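Local coordinates for protein GDP-mannose-dependent alpha-(1-6)-phosphatidylinositol monomannoside mannosyltransferase (Corynebacterium glutamicum, PDB 3OKP) that belongs to the GT-B glycosyltransferases, enzymes with two Rossmann-like domains separated by a cleft, and is modelled with guanosine-5'-diphosphate-alpha-d-mannose bound, at residues H76-I81 and G103-A108; M68-T73 and A96-M101; R5-V10 and I87-F92; A110-A115 and V141-Y146. All blocks are in the same frame, centred on the assembly; numbering follows the deposited sequence.

Contact 1. Residues H76-I81 and G103-A108; sequences HAMAEI and GTAKQA
M78 and A79 of helix 72-84 meet T104 and A105 of helix 102-107 and A108 just along the chain; the two helices pack on one face of the N-terminal Rossmann-like sheet of this GT-B protein. The methyl CE of M78 does most of the reaching. CG stands anti to the backbone N (chi1 -179°), and the bend at chi3 (68°) turns CE onto the other helix, where it lies 3.6 Å from A105 N and 3.9 Å from A105 CB. The same methyl is 4.0 Å from T104 CB. A long, pliant thioether suits this place because it bridges helices whose axes approach no closer than 9.1 Å.

Further along, short side chains meet directly. A79 CB is 3.8 Å from A108 CB and also touches T104 CG2, the threonine branch that stands anti to its own backbone N. Alanine on both sides lets the backbones draw together, with A79 CA and A108 CA only 5.2 Å apart. The segments run roughly parallel, crossing at -33°.

Beneath them lies the sheet: M78 also packs on L8 and V10. Elsewhere on helix 72-84, E80 OE2 forms a salt bridge with R83. The position of A108, which supplies the methyl facing A79, is fixed in part by its backbone: A108 N donates to T104 O at 2.8 Å.

Contact 2. Residues M68-T73 and A96-M101; sequences MLPTPT and APLALM
Two connections of the Rossmann-like domain meet where L98 of the 3-10 turn after strand 89-92 and M101, at the N-cap position of helix 102-107, pack against M68 and P70 in the loop leading into helix 72-84. L98 crosses M68 at about a right angle and presents both methyls: CD1 lies 3.9 Å from M68 SD, while CD2 comes within 3.4 Å of M68 O and also rests on the peptide between L69 and P70.

The P70 ring is the part of loop 68-71 that faces the turn. Its CG is 3.8 Å from P97 O. M101 CG stands anti to its carbonyl carbon (chi1 -61°) and lies 3.8 Å from P70 CB; M101 SD is 3.9 Å from P70 CA. A cis peptide precedes P97, whose ring approaches that of P70.

T71 follows at the N-cap position of helix 72-84, and its OG1 bonds to T74 OG1. M68 N is hydrogen-bonded to N12 OD1.

Proline suits the middle of this largely apolar contact, since its nitrogen brings no N-H that would need an acceptor. The two loops therefore adhere through dispersion and shape, while P97 O takes L100 N, L98 O takes M101 N, and L69 O bonds to T74 OG1.

Contact 3. Residues R5-V10 and I87-F92; sequences RKTLVV and IDNVWF
N89 OD1 is gripped twice by R5, whose guanidinium approaches side-on: NH2 donates at 2.7 Å and NE at 3.1 Å. The R5 chain bends at chi3 (63°), the torsion that places NE, whose N-H reaches this oxygen. The amide oxygen lies in the guanidinium plane, but both donors reach it from the same face of the amide, and the two planes are turned 43° apart. D88 CB covers the centre of one guanidinium face, 3.7 Å above it. The other end of the N89 amide is fixed too: ND2 donates in its own plane to T7 OG1 at 3.1 Å, and also bonds to L376 O. Asparagine fits because one flat group can accept on one end and donate on the other.

K6 is held through its backbone. Its O accepts from both D88 N and N89 N, the latter at 2.8 Å, while K6 N donates to the anti lone pair of D88 OD2, also at 2.8 Å. From there the strands run parallel, with L8 N to N89 O, W91 N to L8 O and V10 N to W91 O as the regular ladder. V10 CB lies 3.8 Å from F92 CD1, the two side chains pointing the same way.

In the Rossmann-like sheet, strand 37-42 bonds to T7 and V9 on one side, and strand 112-116 adjoins 89-92 on the other. Helix 72-84 covers L8, V10 and V90, while L376 brings helix 365-377 to N89.

Contact 4. Residues A110-A115 and V141-Y146; sequences ASKVIA and VDVLTY
D142 reaches from just before strand 143-146 to the edge of strand 112-116 at V113. Its CB lies 3.4 Å from V113 O; CG, beside its own backbone N (chi1 -56°), carries the carboxylate back toward the start of the neighbouring strand. OD2 then accepts V113 N at 2.7 Å through its anti lone pair, in a fairly straight bond (161°), and touches K112 CA. OD1 forms a salt bridge with K106 NZ, a partner that would be expected to favour the charged carboxylate. Aspartate suits the spot: short enough to bond the adjacent backbone, with a second oxygen left for lysine.

V113 O in turn accepts both D142 N, at 2.9 Å, and V143 N, at 3.1 Å. Beyond this point the parallel ladder of the Rossmann-like sheet takes over, A115 N bonding to V143 O and T145 N to A115 O.

Mostly small and beta-branched side chains meet on the two faces. V141 CG2 touches both V113 CG1, at 3.9 Å, and A115 CB, at 4.0 Å; A115 CB also touches L144 CD1. On the opposite face I114 and V143 lie side by side, and I114 CG2 meets T145 CG2 at 4.0 Å. T145 OG1 bonds to S116 OG.

Overall arrangement
All four contacts lie in the N-terminal domain: two in its sheet, one between helices, one between loops. Contacts 3 and 4, with centres about 9 Å apart, are joined through strands 89-92 and 112-116: V90 O lies 2.8 Å from I114 N, and F92 N is 2.8 Å from I114 O, both probable hydrogen bonds. Contact 1 sits on one face of this sheet, with M78 SD 3.9 Å from V10 CG2. Segment 68-73 of contact 2 leads into helix 72-84, which contact 1 uses; their centres are about 11 Å apart, and M78 CE lies 3.4 Å from M101 O. The guanosine-5'-diphosphate-alpha-d-mannose pocket is lined by residues between 205 and 298, so none of the four contacts contributes to it.

Contact 1. Residues H76-I81 and G103-A108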
loop_
_atom_site.group_PDB
_atom_site.type_symbol
_atom_site.label_atom_id
_atom_site.label_comp_id
_atom_site.label_asym_id
_atom_site.label_seq_id
_atom_site.Cartn_x
_atom_site.Cartn_y
_atom_site.Cartn_z
ATOM N N HIS A 76 7.422 -29.303 8.544
ATOM C CA HIS A 76 7.115 -30.182 9.681
ATOM C C HIS A 76 6.589 -29.385 10.873
ATOM O O HIS A 76 5.597 -29.772 11.501
ATOM C CB HIS A 76 8.353 -30.994 10.096
ATOM C CG HIS A 76 8.112 -31.931 11.243
ATOM N ND1 HIS A 76 8.043 -33.298 11.086
ATOM C CD2 HIS A 76 7.922 -31.696 12.565
ATOM C CE1 HIS A 76 7.826 -33.866 12.260
ATOM N NE2 HIS A 76 7.744 -32.915 13.173
ATOM N N ALA A 77 7.267 -28.279 11.178
ATOM C CA ALA A 77 6.889 -27.407 12.284
ATOM C C ALA A 77 5.522 -26.773 12.040
ATOM O O ALA A 77 4.704 -26.682 12.959
ATOM C CB ALA A 77 7.946 -26.335 12.504
ATOM N N MET A 78 5.284 -26.345 10.799
ATOM C CA MET A 78 3.984 -25.806 10.390
ATOM C C MET A 78 2.883 -26.853 10.559
ATOM O O MET A 78 1.811 -26.554 11.092
ATOM C CB MET A 78 4.029 -25.321 8.938
ATOM C CG MET A 78 2.716 -24.713 8.450
ATOM S SD MET A 78 2.622 -24.473 6.668
ATOM C CE MET A 78 2.594 -26.168 6.082
ATOM N N ALA A 79 3.166 -28.075 10.111
ATOM C CA ALA A 79 2.227 -29.191 10.189
ATOM C C ALA A 79 1.796 -29.503 11.624
ATOM O O ALA A 79 0.619 -29.763 11.877
ATOM C CB ALA A 79 2.822 -30.436 9.526
ATOM N N GLU A 80 2.747 -29.476 12.556
ATOM C CA GLU A 80 2.444 -29.790 13.954
ATOM C C GLU A 80 1.625 -28.701 14.649
ATOM O O GLU A 80 0.817 -29.003 15.529
ATOM C CB GLU A 80 3.715 -30.120 14.741
ATOM C CG GLU A 80 4.214 -31.556 14.531
ATOM C CD GLU A 80 3.173 -32.609 14.896
ATOM O OE1 GLU A 80 2.698 -32.612 16.052
ATOM O OE2 GLU A 80 2.828 -33.435 14.022
ATOM N N ILE A 81 1.828 -27.448 14.243
ATOM C CA ILE A 81 1.025 -26.330 14.743
ATOM C C ILE A 81 -0.418 -26.449 14.240
ATOM O O ILE A 81 -1.366 -26.269 15.010
ATOM C CB ILE A 81 1.630 -24.954 14.351
ATOM C CG1 ILE A 81 3.001 -24.761 15.016
ATOM C CG2 ILE A 81 0.683 -23.811 14.739
ATOM C CD1 ILE A 81 3.855 -23.657 14.388
ATOM N N GLY A 103 0.894 -27.806 -0.008
ATOM C CA GLY A 103 0.628 -29.245 -0.023
ATOM C C GLY A 103 0.694 -29.862 1.365
ATOM O O GLY A 103 -0.198 -30.613 1.758
ATOM N N THR A 104 1.750 -29.527 2.105
ATOM C CA THR A 104 1.940 -29.984 3.486
ATOM C C THR A 104 0.806 -29.508 4.394
ATOM O O THR A 104 0.353 -30.249 5.270
ATOM C CB THR A 104 3.299 -29.504 4.057
ATOM O OG1 THR A 104 4.364 -30.004 3.239
ATOM C CG2 THR A 104 3.503 -29.985 5.497
ATOM N N ALA A 105 0.353 -28.274 4.177
ATOM C CA ALA A 105 -0.746 -27.699 4.951
ATOM C C ALA A 105 -2.036 -28.513 4.808
ATOM O O ALA A 105 -2.715 -28.778 5.803
ATOM C CB ALA A 105 -0.973 -26.236 4.567
ATOM N N LYS A 106 -2.357 -28.914 3.578
ATOM C CA LYS A 106 -3.508 -29.784 3.317
ATOM C C LYS A 106 -3.305 -31.193 3.882
ATOM O O LYS A 106 -4.242 -31.794 4.410
ATOM C CB LYS A 106 -3.830 -29.840 1.819
ATOM C CG LYS A 106 -4.395 -28.537 1.266
ATOM C CD LYS A 106 -5.025 -28.722 -0.106
ATOM C CE LYS A 106 -5.822 -27.482 -0.509
ATOM N NZ LYS A 106 -6.199 -27.488 -1.957
ATOM N N GLN A 107 -2.080 -31.707 3.777
ATOM C CA GLN A 107 -1.721 -33.004 4.357
ATOM C C GLN A 107 -1.902 -33.013 5.876
ATOM O O GLN A 107 -2.341 -34.013 6.451
ATOM C CB GLN A 107 -0.272 -33.368 4.025
ATOM C CG GLN A 107 -0.002 -33.674 2.564
ATOM C CD GLN A 107 1.467 -33.939 2.292
ATOM O OE1 GLN A 107 2.290 -34.000 3.214
ATOM N NE2 GLN A 107 1.808 -34.103 1.019
ATOM N N ALA A 108 -1.558 -31.892 6.511
ATOM C CA ALA A 108 -1.657 -31.742 7.965
ATOM C C ALA A 108 -3.101 -31.589 8.452
ATOM O O ALA A 108 -3.364 -31.665 9.653
ATOM C CB ALA A 108 -0.807 -30.568 8.435
#

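Contact 2. Residues M68-T73 and A96-M101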
loop_
_atom_site.group_PDB
_atom_site.type_symbol
_atom_site.label_atom_id
_atom_site.label_comp_id
_atom_site.label_asym_id
_atom_site.label_seq_id
_atom_site.Cartn_x
_atom_site.Cartn_y
_atom_site.Cartn_z
ATOM N N MET A 68 12.569 -17.558 7.159
ATOM C CA MET A 68 11.725 -18.736 7.020
ATOM C C MET A 68 11.651 -19.135 5.552
ATOM O O MET A 68 11.195 -18.360 4.705
ATOM C CB MET A 68 10.323 -18.512 7.585
ATOM C CG MET A 68 9.498 -19.793 7.619
ATOM S SD MET A 68 7.777 -19.579 8.088
ATOM C CE MET A 68 7.946 -19.200 9.833
ATOM N N LEU A 69 12.110 -20.350 5.269
ATOM C CA LEU A 69 12.197 -20.862 3.908
ATOM C C LEU A 69 11.373 -22.140 3.764
ATOM O O LEU A 69 11.155 -22.845 4.755
ATOM C CB LEU A 69 13.666 -21.118 3.545
ATOM C CG LEU A 69 14.563 -19.874 3.479
ATOM C CD1 LEU A 69 16.033 -20.232 3.660
ATOM C CD2 LEU A 69 14.335 -19.095 2.185
ATOM N N PRO A 70 10.889 -22.437 2.540
ATOM C CA PRO A 70 10.183 -23.705 2.351
ATOM C C PRO A 70 11.154 -24.891 2.371
ATOM O O PRO A 70 11.806 -25.194 1.368
ATOM C CB PRO A 70 9.508 -23.539 0.981
ATOM C CG PRO A 70 10.316 -22.530 0.266
ATOM C CD PRO A 70 10.941 -21.636 1.301
ATOM N N THR A 71 11.259 -25.527 3.535
ATOM C CA THR A 71 12.156 -26.662 3.755
ATOM C C THR A 71 11.391 -27.733 4.538
ATOM O O THR A 71 10.396 -27.411 5.190
ATOM C CB THR A 71 13.412 -26.250 4.570
ATOM O OG1 THR A 71 13.033 -25.937 5.916
ATOM C CG2 THR A 71 14.117 -25.040 3.949
ATOM N N PRO A 72 11.845 -29.004 4.481
ATOM C CA PRO A 72 11.186 -30.069 5.250
ATOM C C PRO A 72 11.001 -29.755 6.739
ATOM O O PRO A 72 9.940 -30.046 7.292
ATOM C CB PRO A 72 12.123 -31.267 5.062
ATOM C CG PRO A 72 12.769 -31.021 3.750
ATOM C CD PRO A 72 12.965 -29.534 3.678
ATOM N N THR A 73 12.012 -29.166 7.377
ATOM C CA THR A 73 11.932 -28.841 8.808
ATOM C C THR A 73 10.886 -27.762 9.101
ATOM O O THR A 73 10.126 -27.880 10.064
ATOM C CB THR A 73 13.297 -28.424 9.403
ATOM O OG1 THR A 73 13.886 -27.402 8.592
ATOM C CG2 THR A 73 14.244 -29.625 9.480
ATOM N N ALA A 96 5.026 -16.183 -2.792
ATOM C CA ALA A 96 6.312 -16.705 -3.253
ATOM C C ALA A 96 7.445 -16.351 -2.287
ATOM O O ALA A 96 7.636 -15.175 -1.975
ATOM C CB ALA A 96 6.620 -16.187 -4.653
ATOM N N PRO A 97 8.214 -17.359 -1.824
ATOM C CA PRO A 97 8.113 -18.788 -2.117
ATOM C C PRO A 97 7.430 -19.679 -1.058
ATOM O O PRO A 97 7.288 -20.880 -1.295
ATOM C CB PRO A 97 9.584 -19.194 -2.221
ATOM C CG PRO A 97 10.278 -18.307 -1.192
ATOM C CD PRO A 97 9.388 -17.083 -0.973
ATOM N N LEU A 98 7.018 -19.120 0.082
ATOM C CA LEU A 98 6.544 -19.949 1.209
ATOM C C LEU A 98 5.293 -20.795 0.944
ATOM O O LEU A 98 5.141 -21.870 1.532
ATOM C CB LEU A 98 6.359 -19.124 2.491
ATOM C CG LEU A 98 7.594 -18.783 3.334
ATOM C CD1 LEU A 98 7.171 -17.967 4.547
ATOM C CD2 LEU A 98 8.373 -20.028 3.764
ATOM N N ALA A 99 4.411 -20.318 0.065
ATOM C CA ALA A 99 3.196 -21.058 -0.292
ATOM C C ALA A 99 3.473 -22.351 -1.069
ATOM O O ALA A 99 2.548 -23.088 -1.406
ATOM C CB ALA A 99 2.213 -20.165 -1.046
ATOM N N LEU A 100 4.749 -22.626 -1.344
ATOM C CA LEU A 100 5.160 -23.931 -1.864
ATOM C C LEU A 100 5.002 -25.035 -0.808
ATOM O O LEU A 100 5.138 -26.218 -1.114
ATOM C CB LEU A 100 6.595 -23.888 -2.405
ATOM C CG LEU A 100 6.849 -23.080 -3.686
ATOM C CD1 LEU A 100 8.347 -22.847 -3.894
ATOM C CD2 LEU A 100 6.232 -23.742 -4.912
ATOM N N MET A 101 4.707 -24.631 0.430
ATOM C CA MET A 101 4.401 -25.560 1.524
ATOM C C MET A 101 2.892 -25.815 1.665
ATOM O O MET A 101 2.448 -26.415 2.648
ATOM C CB MET A 101 4.954 -25.030 2.854
ATOM C CG MET A 101 6.469 -24.835 2.903
ATOM S SD MET A 101 7.102 -24.642 4.590
ATOM C CE MET A 101 6.390 -23.063 5.068
#

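Contact 3. Residues R5-V10 and I87-F92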
loop_
_atom_site.group_PDB
_atom_site.type_symbol
_atom_site.label_atom_id
_atom_site.label_comp_id
_atom_site.label_asym_id
_atom_site.label_seq_id
_atom_site.Cartn_x
_atom_site.Cartn_y
_atom_site.Cartn_z
ATOM N N ARG A 5 -13.783 -20.363 12.386
ATOM C CA ARG A 5 -12.617 -20.982 11.765
ATOM C C ARG A 5 -11.329 -20.327 12.264
ATOM O O ARG A 5 -11.254 -19.101 12.406
ATOM C CB ARG A 5 -12.711 -20.903 10.240
ATOM C CG ARG A 5 -13.837 -21.745 9.644
ATOM C CD ARG A 5 -13.935 -21.577 8.133
ATOM N NE ARG A 5 -12.729 -22.032 7.440
ATOM C CZ ARG A 5 -12.494 -23.289 7.069
ATOM N NH1 ARG A 5 -13.380 -24.245 7.320
ATOM N NH2 ARG A 5 -11.364 -23.593 6.444
ATOM N N LYS A 6 -10.325 -21.158 12.527
ATOM C CA LYS A 6 -9.045 -20.717 13.071
ATOM C C LYS A 6 -7.991 -20.645 11.967
ATOM O O LYS A 6 -7.914 -21.533 11.114
ATOM C CB LYS A 6 -8.596 -21.683 14.168
ATOM C CG LYS A 6 -7.637 -21.104 15.193
ATOM C CD LYS A 6 -7.683 -21.945 16.462
ATOM C CE LYS A 6 -6.605 -21.546 17.456
ATOM N NZ LYS A 6 -6.585 -22.485 18.620
ATOM N N THR A 7 -7.185 -19.585 11.996
ATOM C CA THR A 7 -6.205 -19.321 10.944
ATOM C C THR A 7 -4.773 -19.294 11.473
ATOM O O THR A 7 -4.477 -18.625 12.469
ATOM C CB THR A 7 -6.501 -17.984 10.219
ATOM O OG1 THR A 7 -7.852 -17.983 9.743
ATOM C CG2 THR A 7 -5.551 -17.774 9.037
ATOM N N LEU A 8 -3.896 -20.032 10.796
ATOM C CA LEU A 8 -2.460 -19.928 11.016
ATOM C C LEU A 8 -1.849 -19.081 9.905
ATOM O O LEU A 8 -1.963 -19.418 8.723
ATOM C CB LEU A 8 -1.799 -21.311 11.066
ATOM C CG LEU A 8 -0.274 -21.378 11.241
ATOM C CD1 LEU A 8 0.157 -20.869 12.615
ATOM C CD2 LEU A 8 0.227 -22.794 11.010
ATOM N N VAL A 9 -1.218 -17.977 10.295
ATOM C CA VAL A 9 -0.518 -17.103 9.355
ATOM C C VAL A 9 0.954 -17.508 9.303
ATOM O O VAL A 9 1.656 -17.459 10.319
ATOM C CB VAL A 9 -0.655 -15.605 9.747
ATOM C CG1 VAL A 9 0.030 -14.709 8.718
ATOM C CG2 VAL A 9 -2.124 -15.214 9.904
ATOM N N VAL A 10 1.405 -17.921 8.120
ATOM C CA VAL A 10 2.772 -18.400 7.914
ATOM C C VAL A 10 3.539 -17.347 7.123
ATOM O O VAL A 10 3.175 -17.033 5.989
ATOM C CB VAL A 10 2.790 -19.761 7.164
ATOM C CG1 VAL A 10 4.226 -20.223 6.894
ATOM C CG2 VAL A 10 2.024 -20.818 7.949
ATOM N N ILE A 87 -6.049 -25.981 13.419
ATOM C CA ILE A 87 -6.107 -24.933 12.404
ATOM C C ILE A 87 -6.976 -25.328 11.207
ATOM O O ILE A 87 -6.821 -26.413 10.640
ATOM C CB ILE A 87 -4.673 -24.540 11.935
ATOM C CG1 ILE A 87 -3.851 -23.942 13.094
ATOM C CG2 ILE A 87 -4.713 -23.607 10.728
ATOM C CD1 ILE A 87 -4.428 -22.673 13.730
ATOM N N ASP A 88 -7.886 -24.427 10.840
ATOM C CA ASP A 88 -8.769 -24.596 9.690
ATOM C C ASP A 88 -8.180 -23.961 8.434
ATOM O O ASP A 88 -8.176 -24.577 7.367
ATOM C CB ASP A 88 -10.142 -23.976 9.985
ATOM C CG ASP A 88 -10.812 -24.593 11.199
ATOM O OD1 ASP A 88 -11.190 -25.781 11.130
ATOM O OD2 ASP A 88 -10.962 -23.887 12.218
ATOM N N ASN A 89 -7.697 -22.725 8.567
ATOM C CA ASN A 89 -7.114 -21.978 7.450
ATOM C C ASN A 89 -5.617 -21.796 7.618
ATOM O O ASN A 89 -5.147 -21.474 8.705
ATOM C CB ASN A 89 -7.739 -20.581 7.320
ATOM C CG ASN A 89 -9.252 -20.601 7.323
ATOM O OD1 ASN A 89 -9.885 -21.309 6.540
ATOM N ND2 ASN A 89 -9.843 -19.793 8.195
ATOM N N VAL A 90 -4.877 -21.982 6.530
ATOM C CA VAL A 90 -3.462 -21.631 6.496
ATOM C C VAL A 90 -3.275 -20.487 5.504
ATOM O O VAL A 90 -3.571 -20.625 4.311
ATOM C CB VAL A 90 -2.566 -22.845 6.136
ATOM C CG1 VAL A 90 -1.104 -22.422 5.970
ATOM C CG2 VAL A 90 -2.680 -23.915 7.204
ATOM N N TRP A 91 -2.806 -19.355 6.017
ATOM C CA TRP A 91 -2.643 -18.149 5.222
ATOM C C TRP A 91 -1.166 -17.791 5.090
ATOM O O TRP A 91 -0.524 -17.388 6.062
ATOM C CB TRP A 91 -3.445 -16.996 5.847
ATOM C CG TRP A 91 -3.367 -15.671 5.127
ATOM C CD1 TRP A 91 -3.029 -15.455 3.818
ATOM C CD2 TRP A 91 -3.679 -14.382 5.676
ATOM N NE1 TRP A 91 -3.089 -14.111 3.528
ATOM C CE2 TRP A 91 -3.490 -13.431 4.647
ATOM C CE3 TRP A 91 -4.093 -13.937 6.941
ATOM C CZ2 TRP A 91 -3.698 -12.060 4.842
ATOM C CZ3 TRP A 91 -4.302 -12.571 7.135
ATOM C CH2 TRP A 91 -4.103 -11.650 6.088
ATOM N N PHE A 92 -0.631 -17.965 3.884
ATOM C CA PHE A 92 0.720 -17.517 3.573
ATOM C C PHE A 92 0.663 -16.029 3.244
ATOM O O PHE A 92 0.122 -15.632 2.205
ATOM C CB PHE A 92 1.321 -18.326 2.416
ATOM C CG PHE A 92 1.465 -19.796 2.714
ATOM C CD1 PHE A 92 2.564 -20.273 3.424
ATOM C CD2 PHE A 92 0.497 -20.702 2.291
ATOM C CE1 PHE A 92 2.696 -21.631 3.711
ATOM C CE2 PHE A 92 0.623 -22.061 2.570
ATOM C CZ PHE A 92 1.724 -22.526 3.283
#

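Contact 4. Residues A110-A115 and V141-Y146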
loop_
_atom_site.group_PDB
_atom_site.type_symbol
_atom_site.label_atom_id
_atom_site.label_comp_id
_atom_site.label_asym_id
_atom_site.label_seq_id
_atom_site.Cartn_x
_atom_site.Cartn_y
_atom_site.Cartn_z
ATOM N N ALA A 110 -5.472 -29.021 7.187
ATOM C CA ALA A 110 -6.101 -27.728 6.901
ATOM C C ALA A 110 -7.107 -27.855 5.756
ATOM O O ALA A 110 -6.836 -28.521 4.754
ATOM C CB ALA A 110 -5.051 -26.673 6.581
ATOM N N SER A 111 -8.265 -27.217 5.917
ATOM C CA SER A 111 -9.361 -27.326 4.953
ATOM C C SER A 111 -9.381 -26.188 3.931
ATOM O O SER A 111 -10.120 -26.244 2.941
ATOM C CB SER A 111 -10.705 -27.417 5.681
ATOM O OG SER A 111 -10.871 -26.332 6.580
ATOM N N LYS A 112 -8.568 -25.161 4.175
ATOM C CA LYS A 112 -8.430 -24.039 3.255
ATOM C C LYS A 112 -7.022 -23.452 3.308
ATOM O O LYS A 112 -6.493 -23.182 4.390
ATOM C CB LYS A 112 -9.457 -22.945 3.570
ATOM C CG LYS A 112 -9.539 -21.850 2.511
ATOM C CD LYS A 112 -10.466 -20.711 2.926
ATOM C CE LYS A 112 -11.911 -21.178 3.054
ATOM N NZ LYS A 112 -12.836 -20.032 3.234
ATOM N N VAL A 113 -6.427 -23.261 2.134
ATOM C CA VAL A 113 -5.134 -22.597 2.019
ATOM C C VAL A 113 -5.292 -21.280 1.264
ATOM O O VAL A 113 -5.841 -21.243 0.161
ATOM C CB VAL A 113 -4.069 -23.491 1.325
ATOM C CG1 VAL A 113 -2.758 -22.725 1.141
ATOM C CG2 VAL A 113 -3.828 -24.764 2.127
ATOM N N ILE A 114 -4.819 -20.204 1.886
ATOM C CA ILE A 114 -4.848 -18.872 1.297
ATOM C C ILE A 114 -3.412 -18.384 1.132
ATOM O O ILE A 114 -2.571 -18.625 1.997
ATOM C CB ILE A 114 -5.642 -17.858 2.179
ATOM C CG1 ILE A 114 -7.024 -18.403 2.564
ATOM C CG2 ILE A 114 -5.796 -16.512 1.480
ATOM C CD1 ILE A 114 -7.081 -19.036 3.937
ATOM N N ALA A 115 -3.136 -17.716 0.014
ATOM C CA ALA A 115 -1.857 -17.037 -0.187
ATOM C C ALA A 115 -2.079 -15.633 -0.750
ATOM O O ALA A 115 -2.873 -15.446 -1.678
ATOM C CB ALA A 115 -0.945 -17.854 -1.101
ATOM N N VAL A 141 -3.129 -23.923 -3.735
ATOM C CA VAL A 141 -3.773 -22.841 -2.990
ATOM C C VAL A 141 -5.243 -22.704 -3.396
ATOM O O VAL A 141 -5.574 -22.721 -4.583
ATOM C CB VAL A 141 -3.013 -21.500 -3.184
ATOM C CG1 VAL A 141 -3.852 -20.318 -2.751
ATOM C CG2 VAL A 141 -1.696 -21.515 -2.416
ATOM N N ASP A 142 -6.118 -22.572 -2.402
ATOM C CA ASP A 142 -7.554 -22.458 -2.643
ATOM C C ASP A 142 -7.970 -21.025 -2.958
ATOM O O ASP A 142 -8.834 -20.794 -3.806
ATOM C CB ASP A 142 -8.338 -22.993 -1.441
ATOM C CG ASP A 142 -7.966 -24.423 -1.096
ATOM O OD1 ASP A 142 -8.110 -25.304 -1.969
ATOM O OD2 ASP A 142 -7.522 -24.665 0.046
ATOM N N VAL A 143 -7.354 -20.070 -2.264
ATOM C CA VAL A 143 -7.654 -18.654 -2.451
ATOM C C VAL A 143 -6.363 -17.865 -2.645
ATOM O O VAL A 143 -5.499 -17.848 -1.768
ATOM C CB VAL A 143 -8.446 -18.058 -1.254
ATOM C CG1 VAL A 143 -8.759 -16.582 -1.499
ATOM C CG2 VAL A 143 -9.736 -18.837 -1.001
ATOM N N LEU A 144 -6.232 -17.225 -3.802
ATOM C CA LEU A 144 -5.109 -16.330 -4.042
ATOM C C LEU A 144 -5.589 -14.886 -4.023
ATOM O O LEU A 144 -6.450 -14.498 -4.820
ATOM C CB LEU A 144 -4.415 -16.651 -5.369
ATOM C CG LEU A 144 -3.060 -15.957 -5.548
ATOM C CD1 LEU A 144 -1.931 -16.794 -4.943
ATOM C CD2 LEU A 144 -2.792 -15.669 -7.010
ATOM N N THR A 145 -5.043 -14.094 -3.106
ATOM C CA THR A 145 -5.420 -12.683 -3.022
ATOM C C THR A 145 -4.459 -11.787 -3.808
ATOM O O THR A 145 -3.282 -12.114 -3.970
ATOM C CB THR A 145 -5.601 -12.179 -1.563
ATOM O OG1 THR A 145 -4.334 -11.833 -0.991
ATOM C CG2 THR A 145 -6.309 -13.225 -0.693
ATOM N N TYR A 146 -4.987 -10.669 -4.303
ATOM C CA TYR A 146 -4.229 -9.724 -5.116
ATOM C C TYR A 146 -4.578 -8.293 -4.706
ATOM O O TYR A 146 -5.670 -8.040 -4.199
ATOM C CB TYR A 146 -4.512 -9.953 -6.610
ATOM C CG TYR A 146 -5.966 -9.772 -7.009
ATOM C CD1 TYR A 146 -6.449 -8.525 -7.407
ATOM C CD2 TYR A 146 -6.858 -10.846 -6.995
ATOM C CE1 TYR A 146 -7.783 -8.348 -7.776
ATOM C CE2 TYR A 146 -8.196 -10.679 -7.364
ATOM C CZ TYR A 146 -8.648 -9.427 -7.752
ATOM O OH TYR A 146 -9.963 -9.247 -8.120
#